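Local structure of arginase (RocF) (Helicobacter pylori, 4G3H) at residues A[230-242]-A[250-263]. The protein probably hydrolyses L-arginine to L-ornithine and urea, using two manganese ions bound in each subunit. Sequence-based numbering, arbitrary orientation.
With MN (manganese (II) ion), chain F; MN (manganese (II) ion), chain E.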
ATOM      1  N   TYR A 230       4.375   3.250   8.089  1.00 22.50           N
ATOM      2  CA  TYR A 230       4.218   3.070   6.651  1.00 21.52           C
ATOM      3  C   TYR A 230       2.714   3.142   6.357  1.00 20.04           C
ATOM      4  O   TYR A 230       1.928   2.400   6.956  1.00 18.33           O
ATOM      5  CB  TYR A 230       4.762   1.693   6.240  1.00 23.43           C
ATOM      6  CG  TYR A 230       4.649   1.367   4.763  1.00 23.54           C
ATOM      7  CD1 TYR A 230       5.672   1.697   3.867  1.00 24.88           C
ATOM      8  CD2 TYR A 230       3.515   0.722   4.258  1.00 24.07           C
ATOM      9  CE1 TYR A 230       5.566   1.390   2.499  1.00 25.08           C
ATOM     10  CE2 TYR A 230       3.397   0.414   2.898  1.00 25.57           C
ATOM     11  CZ  TYR A 230       4.423   0.751   2.025  1.00 26.76           C
ATOM     12  OH  TYR A 230       4.295   0.449   0.686  1.00 25.56           O
ATOM     13  N   LEU A 231       2.306   4.043   5.466  1.00 23.40           N
ATOM     14  CA  LEU A 231       0.887   4.144   5.117  1.00 23.36           C
ATOM     15  C   LEU A 231       0.629   3.565   3.726  1.00 22.96           C
ATOM     16  O   LEU A 231       1.253   3.967   2.738  1.00 22.14           O
ATOM     17  CB  LEU A 231       0.388   5.596   5.164  1.00 12.98           C
ATOM     18  CG  LEU A 231      -1.149   5.672   5.042  1.00 15.45           C
ATOM     19  CD1 LEU A 231      -1.685   6.847   5.843  1.00 12.79           C
ATOM     20  CD2 LEU A 231      -1.571   5.769   3.572  1.00 12.06           C
ATOM     21  N   SER A 232      -0.294   2.613   3.661  1.00 19.59           N
ATOM     22  CA  SER A 232      -0.640   1.984   2.396  1.00 20.26           C
ATOM     23  C   SER A 232      -2.114   2.232   2.106  1.00 18.85           C
ATOM     24  O   SER A 232      -2.986   1.771   2.839  1.00 20.51           O
ATOM     25  CB  SER A 232      -0.358   0.483   2.456  1.00 19.37           C
ATOM     26  OG  SER A 232      -0.449  -0.091   1.169  1.00 20.23           O
ATOM     27  N   LEU A 233      -2.382   2.960   1.028  1.00 15.31           N
ATOM     28  CA  LEU A 233      -3.747   3.300   0.651  1.00 16.34           C
ATOM     29  C   LEU A 233      -4.223   2.631  -0.631  1.00 16.97           C
ATOM     30  O   LEU A 233      -3.647   2.840  -1.705  1.00 14.47           O
ATOM     31  CB  LEU A 233      -3.890   4.828   0.494  1.00 15.11           C
ATOM     32  CG  LEU A 233      -5.130   5.331  -0.282  1.00 17.70           C
ATOM     33  CD1 LEU A 233      -6.406   4.891   0.427  1.00 14.50           C
ATOM     34  CD2 LEU A 233      -5.096   6.841  -0.420  1.00 14.14           C
ATOM     35  N   ASP A 234      -5.291   1.847  -0.503  1.00 18.95           N
ATOM     36  CA  ASP A 234      -5.919   1.160  -1.631  1.00 20.73           C
ATOM     37  C   ASP A 234      -7.201   1.953  -1.907  1.00 20.08           C
ATOM     38  O   ASP A 234      -8.072   2.046  -1.046  1.00 21.24           O
ATOM     39  CB  ASP A 234      -6.275  -0.282  -1.251  1.00 17.97           C
ATOM     40  CG  ASP A 234      -6.877  -1.066  -2.412  1.00 21.59           C
ATOM     41  OD1 ASP A 234      -7.563  -0.470  -3.283  1.00 22.19           O
ATOM     42  OD2 ASP A 234      -6.672  -2.294  -2.446  1.00 20.95           O
ATOM     43  N   LEU A 235      -7.322   2.508  -3.105  1.00 19.68           N
ATOM     44  CA  LEU A 235      -8.477   3.321  -3.451  1.00 22.14           C
ATOM     45  C   LEU A 235      -9.840   2.630  -3.331  1.00 22.45           C
ATOM     46  O   LEU A 235     -10.870   3.300  -3.251  1.00 20.70           O
ATOM     47  CB  LEU A 235      -8.298   3.894  -4.863  1.00 23.93           C
ATOM     48  CG  LEU A 235      -7.095   4.841  -5.036  1.00 25.47           C
ATOM     49  CD1 LEU A 235      -6.857   5.106  -6.517  1.00 24.34           C
ATOM     50  CD2 LEU A 235      -7.338   6.149  -4.282  1.00 23.28           C
ATOM     51  N   ASP A 236      -9.864   1.303  -3.310  1.00 22.04           N
ATOM     52  CA  ASP A 236     -11.149   0.632  -3.197  1.00 22.72           C
ATOM     53  C   ASP A 236     -11.749   0.769  -1.795  1.00 23.08           C
ATOM     54  O   ASP A 236     -12.786   0.173  -1.497  1.00 21.36           O
ATOM     55  CB  ASP A 236     -11.055  -0.848  -3.606  1.00 23.13           C
ATOM     56  CG  ASP A 236     -10.159  -1.667  -2.696  1.00 24.36           C
ATOM     57  OD1 ASP A 236      -9.923  -1.273  -1.535  1.00 27.49           O
ATOM     58  OD2 ASP A 236      -9.705  -2.734  -3.150  1.00 25.51           O
ATOM     59  N   ILE A 237     -11.100   1.553  -0.933  1.00 24.32           N
ATOM     60  CA  ILE A 237     -11.643   1.763   0.401  1.00 21.77           C
ATOM     61  C   ILE A 237     -12.869   2.647   0.196  1.00 24.12           C
ATOM     62  O   ILE A 237     -13.810   2.637   0.995  1.00 24.08           O
ATOM     63  CB  ILE A 237     -10.634   2.459   1.343  1.00 16.73           C
ATOM     64  CG1 ILE A 237     -11.269   2.648   2.727  1.00 16.77           C
ATOM     65  CG2 ILE A 237     -10.195   3.782   0.762  1.00 14.99           C
ATOM     66  CD1 ILE A 237     -10.318   3.172   3.798  1.00 13.21           C
ATOM     67  N   MET A 238     -12.858   3.414  -0.890  1.00 16.91           N
ATOM     68  CA  MET A 238     -13.995   4.271  -1.211  1.00 19.87           C
ATOM     69  C   MET A 238     -15.121   3.383  -1.735  1.00 19.68           C
ATOM     70  O   MET A 238     -14.867   2.351  -2.355  1.00 18.07           O
ATOM     71  CB  MET A 238     -13.623   5.304  -2.278  1.00 23.61           C
ATOM     72  CG  MET A 238     -12.753   6.442  -1.774  1.00 25.40           C
ATOM     73  SD  MET A 238     -12.473   7.691  -3.044  1.00 27.28           S
ATOM     74  CE  MET A 238     -11.105   6.943  -3.916  1.00 24.87           C
ATOM     75  N   ASP A 239     -16.362   3.782  -1.478  1.00 20.07           N
ATOM     76  CA  ASP A 239     -17.514   3.008  -1.919  1.00 21.34           C
ATOM     77  C   ASP A 239     -17.440   2.606  -3.394  1.00 21.44           C
ATOM     78  O   ASP A 239     -17.161   3.435  -4.259  1.00 20.37           O
ATOM     79  CB  ASP A 239     -18.795   3.799  -1.688  1.00 33.65           C
ATOM     80  CG  ASP A 239     -20.034   2.967  -1.931  1.00 37.65           C
ATOM     81  OD1 ASP A 239     -20.373   2.146  -1.053  1.00 40.68           O
ATOM     82  OD2 ASP A 239     -20.654   3.119  -3.005  1.00 39.58           O
ATOM     83  N   GLY A 240     -17.727   1.336  -3.669  1.00 29.95           N
ATOM     84  CA  GLY A 240     -17.690   0.824  -5.029  1.00 30.01           C
ATOM     85  C   GLY A 240     -18.613   1.510  -6.023  1.00 31.35           C
ATOM     86  O   GLY A 240     -18.340   1.499  -7.223  1.00 31.41           O
ATOM     87  N   LYS A 241     -19.705   2.093  -5.536  1.00 25.89           N
ATOM     88  CA  LYS A 241     -20.651   2.791  -6.404  1.00 27.74           C
ATOM     89  C   LYS A 241     -20.146   4.194  -6.728  1.00 27.22           C
ATOM     90  O   LYS A 241     -20.356   4.701  -7.830  1.00 26.36           O
ATOM     91  CB  LYS A 241     -22.022   2.918  -5.729  1.00 41.98           C
ATOM     92  CG  LYS A 241     -22.769   1.618  -5.510  1.00 46.53           C
ATOM     93  CD  LYS A 241     -23.102   0.939  -6.825  1.00 51.88           C
ATOM     94  CE  LYS A 241     -24.348   0.083  -6.685  1.00 54.54           C
ATOM     95  NZ  LYS A 241     -24.291  -0.766  -5.462  1.00 57.49           N
ATOM     96  N   LEU A 242     -19.492   4.816  -5.751  1.00 25.13           N
ATOM     97  CA  LEU A 242     -18.963   6.166  -5.907  1.00 26.17           C
ATOM     98  C   LEU A 242     -17.654   6.222  -6.701  1.00 26.39           C
ATOM     99  O   LEU A 242     -17.448   7.149  -7.487  1.00 25.07           O
ATOM    100  CB  LEU A 242     -18.764   6.814  -4.529  1.00 37.43           C
ATOM    101  CG  LEU A 242     -19.991   7.410  -3.815  1.00 42.04           C
ATOM    102  CD1 LEU A 242     -21.186   6.480  -3.917  1.00 43.12           C
ATOM    103  CD2 LEU A 242     -19.647   7.676  -2.352  1.00 42.04           C
ATOM    104  N   GLU A 250     -16.014  -2.626  -3.818  1.00 26.31           N
ATOM    105  CA  GLU A 250     -16.793  -3.172  -2.721  1.00 26.53           C
ATOM    106  C   GLU A 250     -17.777  -2.116  -2.230  1.00 27.90           C
ATOM    107  O   GLU A 250     -17.402  -0.960  -1.997  1.00 25.10           O
ATOM    108  CB  GLU A 250     -15.859  -3.603  -1.586  1.00 24.23           C
ATOM    109  CG  GLU A 250     -14.786  -4.588  -2.024  1.00 26.33           C
ATOM    110  CD  GLU A 250     -15.327  -5.989  -2.254  1.00 30.97           C
ATOM    111  OE1 GLU A 250     -16.564  -6.146  -2.359  1.00 29.05           O
ATOM    112  OE2 GLU A 250     -14.512  -6.936  -2.335  1.00 32.58           O
ATOM    113  N   ASN A 251     -19.038  -2.514  -2.088  1.00 29.76           N
ATOM    114  CA  ASN A 251     -20.077  -1.603  -1.621  1.00 31.14           C
ATOM    115  C   ASN A 251     -19.907  -1.294  -0.142  1.00 30.72           C
ATOM    116  O   ASN A 251     -19.135  -1.956   0.557  1.00 29.86           O
ATOM    117  CB  ASN A 251     -21.461  -2.216  -1.863  1.00 42.95           C
ATOM    118  CG  ASN A 251     -21.835  -2.246  -3.336  1.00 45.35           C
ATOM    119  OD1 ASN A 251     -22.678  -3.036  -3.760  1.00 48.05           O
ATOM    120  ND2 ASN A 251     -21.215  -1.373  -4.122  1.00 46.61           N
ATOM    121  N   ASN A 252     -20.625  -0.278   0.325  1.00 29.85           N
ATOM    122  CA  ASN A 252     -20.577   0.133   1.721  1.00 30.31           C
ATOM    123  C   ASN A 252     -19.202   0.668   2.110  1.00 29.79           C
ATOM    124  O   ASN A 252     -18.667   0.349   3.176  1.00 29.00           O
ATOM    125  CB  ASN A 252     -20.976  -1.046   2.612  1.00 39.66           C
ATOM    126  CG  ASN A 252     -22.335  -1.620   2.234  1.00 42.83           C
ATOM    127  OD1 ASN A 252     -22.490  -2.831   2.068  1.00 45.77           O
ATOM    128  ND2 ASN A 252     -23.328  -0.746   2.092  1.00 42.96           N
ATOM    129  N   GLY A 253     -18.639   1.496   1.235  1.00 26.49           N
ATOM    130  CA  GLY A 253     -17.337   2.082   1.498  1.00 24.79           C
ATOM    131  C   GLY A 253     -17.428   3.537   1.911  1.00 24.07           C
ATOM    132  O   GLY A 253     -18.517   4.061   2.179  1.00 22.87           O
ATOM    133  N   LEU A 254     -16.276   4.193   1.969  1.00 25.13           N
ATOM    134  CA  LEU A 254     -16.217   5.595   2.348  1.00 25.28           C
ATOM    135  C   LEU A 254     -16.522   6.484   1.159  1.00 24.72           C
ATOM    136  O   LEU A 254     -16.394   6.068   0.007  1.00 25.24           O
ATOM    137  CB  LEU A 254     -14.823   5.959   2.866  1.00 18.72           C
ATOM    138  CG  LEU A 254     -14.355   5.359   4.186  1.00 18.84           C
ATOM    139  CD1 LEU A 254     -12.916   5.802   4.425  1.00 20.53           C
ATOM    140  CD2 LEU A 254     -15.263   5.813   5.329  1.00 15.32           C
ATOM    141  N   SER A 255     -16.927   7.711   1.457  1.00 22.33           N
ATOM    142  CA  SER A 255     -17.203   8.701   0.431  1.00 21.62           C
ATOM    143  C   SER A 255     -15.852   9.351   0.157  1.00 21.43           C
ATOM    144  O   SER A 255     -14.921   9.217   0.948  1.00 19.57           O
ATOM    145  CB  SER A 255     -18.153   9.762   0.959  1.00 21.77           C
ATOM    146  OG  SER A 255     -17.501  10.560   1.938  1.00 22.01           O
ATOM    147  N   PHE A 256     -15.747  10.062  -0.956  1.00 24.21           N
ATOM    148  CA  PHE A 256     -14.513  10.744  -1.311  1.00 22.33           C
ATOM    149  C   PHE A 256     -14.090  11.714  -0.197  1.00 24.17           C
ATOM    150  O   PHE A 256     -12.918  11.758   0.185  1.00 23.94           O
ATOM    151  CB  PHE A 256     -14.718  11.488  -2.633  1.00 24.14           C
ATOM    152  CG  PHE A 256     -13.560  12.352  -3.041  1.00 25.10           C
ATOM    153  CD1 PHE A 256     -12.281  11.823  -3.155  1.00 24.64           C
ATOM    154  CD2 PHE A 256     -13.762  13.696  -3.349  1.00 24.84           C
ATOM    155  CE1 PHE A 256     -11.217  12.618  -3.573  1.00 27.00           C
ATOM    156  CE2 PHE A 256     -12.707  14.502  -3.768  1.00 24.58           C
ATOM    157  CZ  PHE A 256     -11.431  13.964  -3.882  1.00 24.94           C
ATOM    158  N   ASP A 257     -15.042  12.481   0.334  1.00 21.22           N
ATOM    159  CA  ASP A 257     -14.741  13.447   1.399  1.00 21.21           C
ATOM    160  C   ASP A 257     -14.363  12.787   2.722  1.00 20.05           C
ATOM    161  O   ASP A 257     -13.539  13.317   3.479  1.00 17.40           O
ATOM    162  CB  ASP A 257     -15.927  14.390   1.619  1.00 35.85           C
ATOM    163  CG  ASP A 257     -16.069  15.409   0.506  1.00 40.06           C
ATOM    164  OD1 ASP A 257     -15.090  16.140   0.246  1.00 43.49           O
ATOM    165  OD2 ASP A 257     -17.152  15.484  -0.105  1.00 44.00           O
ATOM    166  N   GLU A 258     -14.965  11.638   3.007  1.00 19.84           N
ATOM    167  CA  GLU A 258     -14.644  10.921   4.226  1.00 22.21           C
ATOM    168  C   GLU A 258     -13.178  10.478   4.173  1.00 22.27           C
ATOM    169  O   GLU A 258     -12.439  10.652   5.145  1.00 21.55           O
ATOM    170  CB  GLU A 258     -15.579   9.717   4.394  1.00 21.61           C
ATOM    171  CG  GLU A 258     -16.896  10.082   5.062  1.00 25.58           C
ATOM    172  CD  GLU A 258     -17.964   9.007   4.926  1.00 27.14           C
ATOM    173  OE1 GLU A 258     -19.000   9.121   5.617  1.00 28.12           O
ATOM    174  OE2 GLU A 258     -17.777   8.060   4.131  1.00 27.36           O
ATOM    175  N   LEU A 259     -12.759   9.922   3.033  1.00 20.29           N
ATOM    176  CA  LEU A 259     -11.372   9.476   2.860  1.00 21.50           C
ATOM    177  C   LEU A 259     -10.423  10.658   3.018  1.00 21.97           C
ATOM    178  O   LEU A 259      -9.406  10.554   3.703  1.00 22.93           O
ATOM    179  CB  LEU A 259     -11.163   8.821   1.478  1.00 17.56           C
ATOM    180  CG  LEU A 259      -9.710   8.463   1.104  1.00 17.65           C
ATOM    181  CD1 LEU A 259      -9.111   7.539   2.153  1.00 18.28           C
ATOM    182  CD2 LEU A 259      -9.660   7.799  -0.246  1.00 14.90           C
ATOM    183  N   LYS A 260     -10.755  11.781   2.381  1.00 22.48           N
ATOM    184  CA  LYS A 260      -9.935  12.990   2.482  1.00 24.68           C
ATOM    185  C   LYS A 260      -9.802  13.442   3.934  1.00 23.47           C
ATOM    186  O   LYS A 260      -8.729  13.855   4.367  1.00 24.35           O
ATOM    187  CB  LYS A 260     -10.539  14.121   1.638  1.00 26.28           C
ATOM    188  CG  LYS A 260     -10.167  14.045   0.159  1.00 30.04           C
ATOM    189  CD  LYS A 260     -11.197  14.723  -0.734  1.00 35.12           C
ATOM    190  CE  LYS A 260     -11.467  16.160  -0.335  1.00 38.19           C
ATOM    191  NZ  LYS A 260     -12.493  16.777  -1.220  1.00 39.07           N
ATOM    192  N   GLN A 261     -10.897  13.363   4.680  1.00 21.56           N
ATOM    193  CA  GLN A 261     -10.880  13.748   6.082  1.00 23.30           C
ATOM    194  C   GLN A 261     -10.029  12.782   6.897  1.00 22.36           C
ATOM    195  O   GLN A 261      -9.195  13.208   7.698  1.00 21.32           O
ATOM    196  CB  GLN A 261     -12.302  13.780   6.644  1.00 32.86           C
ATOM    197  CG  GLN A 261     -13.040  15.063   6.332  1.00 37.08           C
ATOM    198  CD  GLN A 261     -14.540  14.891   6.374  1.00 40.98           C
ATOM    199  OE1 GLN A 261     -15.086  14.317   7.325  1.00 44.49           O
ATOM    200  NE2 GLN A 261     -15.222  15.390   5.344  1.00 33.91           N
ATOM    201  N   LEU A 262     -10.241  11.484   6.697  1.00 18.45           N
ATOM    202  CA  LEU A 262      -9.469  10.488   7.432  1.00 19.06           C
ATOM    203  C   LEU A 262      -7.989  10.630   7.094  1.00 19.18           C
ATOM    204  O   LEU A 262      -7.143  10.618   7.981  1.00 18.58           O
ATOM    205  CB  LEU A 262      -9.932   9.068   7.098  1.00 16.34           C
ATOM    206  CG  LEU A 262      -9.130   7.952   7.783  1.00 15.94           C
ATOM    207  CD1 LEU A 262      -9.385   7.988   9.300  1.00 12.03           C
ATOM    208  CD2 LEU A 262      -9.526   6.593   7.215  1.00 12.88           C
ATOM    209  N   LEU A 263      -7.680  10.763   5.808  1.00 21.43           N
ATOM    210  CA  LEU A 263      -6.295  10.908   5.379  1.00 22.85           C
ATOM    211  C   LEU A 263      -5.603  12.116   6.000  1.00 21.53           C
ATOM    212  O   LEU A 263      -4.482  12.012   6.492  1.00 23.28           O
ATOM    213  CB  LEU A 263      -6.221  11.021   3.856  1.00 31.16           C
ATOM    214  CG  LEU A 263      -5.861   9.749   3.093  1.00 33.60           C
ATOM    215  CD1 LEU A 263      -5.789  10.071   1.604  1.00 32.92           C
ATOM    216  CD2 LEU A 263      -4.520   9.205   3.597  1.00 31.46           C
TER
HETATM  217 MN    MN F 501      -8.385  -3.767  -1.876  1.00 28.33          MN
HETATM  218 MN    MN E 500      -5.548  -4.171  -1.282  1.00 32.17          MN
HETATM  219  O   HOH W   1     -14.501  -0.324  -3.595  1.00 23.74           O
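Leu-254 bridges to Met-238 by bonding with its own N and O to the residues on either side of the methionine: Leu-254 N donates to Ile-237 O (3.1 Å) and Asp-239 N to Leu-254 O (2.7 Å). A further backbone bond runs from Gly-240 N to Glu-250 O.

Asp-239 ties the two loops together with its carboxylate. Its CG lies anti to the backbone N (chi1 -171°), which brings OD1 to Gly-253 N at 2.9 Å on the anti lone pair, while OD2 accepts from Lys-241 N, two residues on, from above the carboxylate plane, in an Asx turn. Gly-253 CA lies 3.6 Å from Ile-237 O, so the two backbones run in close contact.

These loops belong to a beta-alpha-beta unit of the arginase fold, in which strand 228-234 leads through them into helix 256-269 and on to the parallel strand 274-280. At the C-terminal end of the strand, Asp-234 OD2 bridges both manganese ions and Asp-236 OD2 binds one of them (2.1 Å); Asp-116, His-118 and Asp-120 complete the protein ligands. Asp-234 OD1 meanwhile accepts from Asp-236 N. Glu-250 is second-shell, its OE2 bonded to His-118 and Ser-186, and a water joins Asp-236 O to Glu-250 N.

Apolar side chains of the strand and the turn after it pack against the helix and the residue before its cap. Leu-259 directs CD1 to Leu-233 and Ile-237 CG2, and CD2 to Met-238 CG (3.7 Å), crossing the methionine at about a right angle. Met-238 SD also meets the edge of the Phe-256 ring, 5.5 Å from its centroid, in a Met-aromatic contact. Leu-233 CD2 reaches Leu-263 CD1 at 3.9 Å, and Ile-237 CD1 meets Leu-254 CD1. Where the helix begins, Ser-255 and Glu-258 form a capping box, with Glu-258 also salt-bridged to Arg-209.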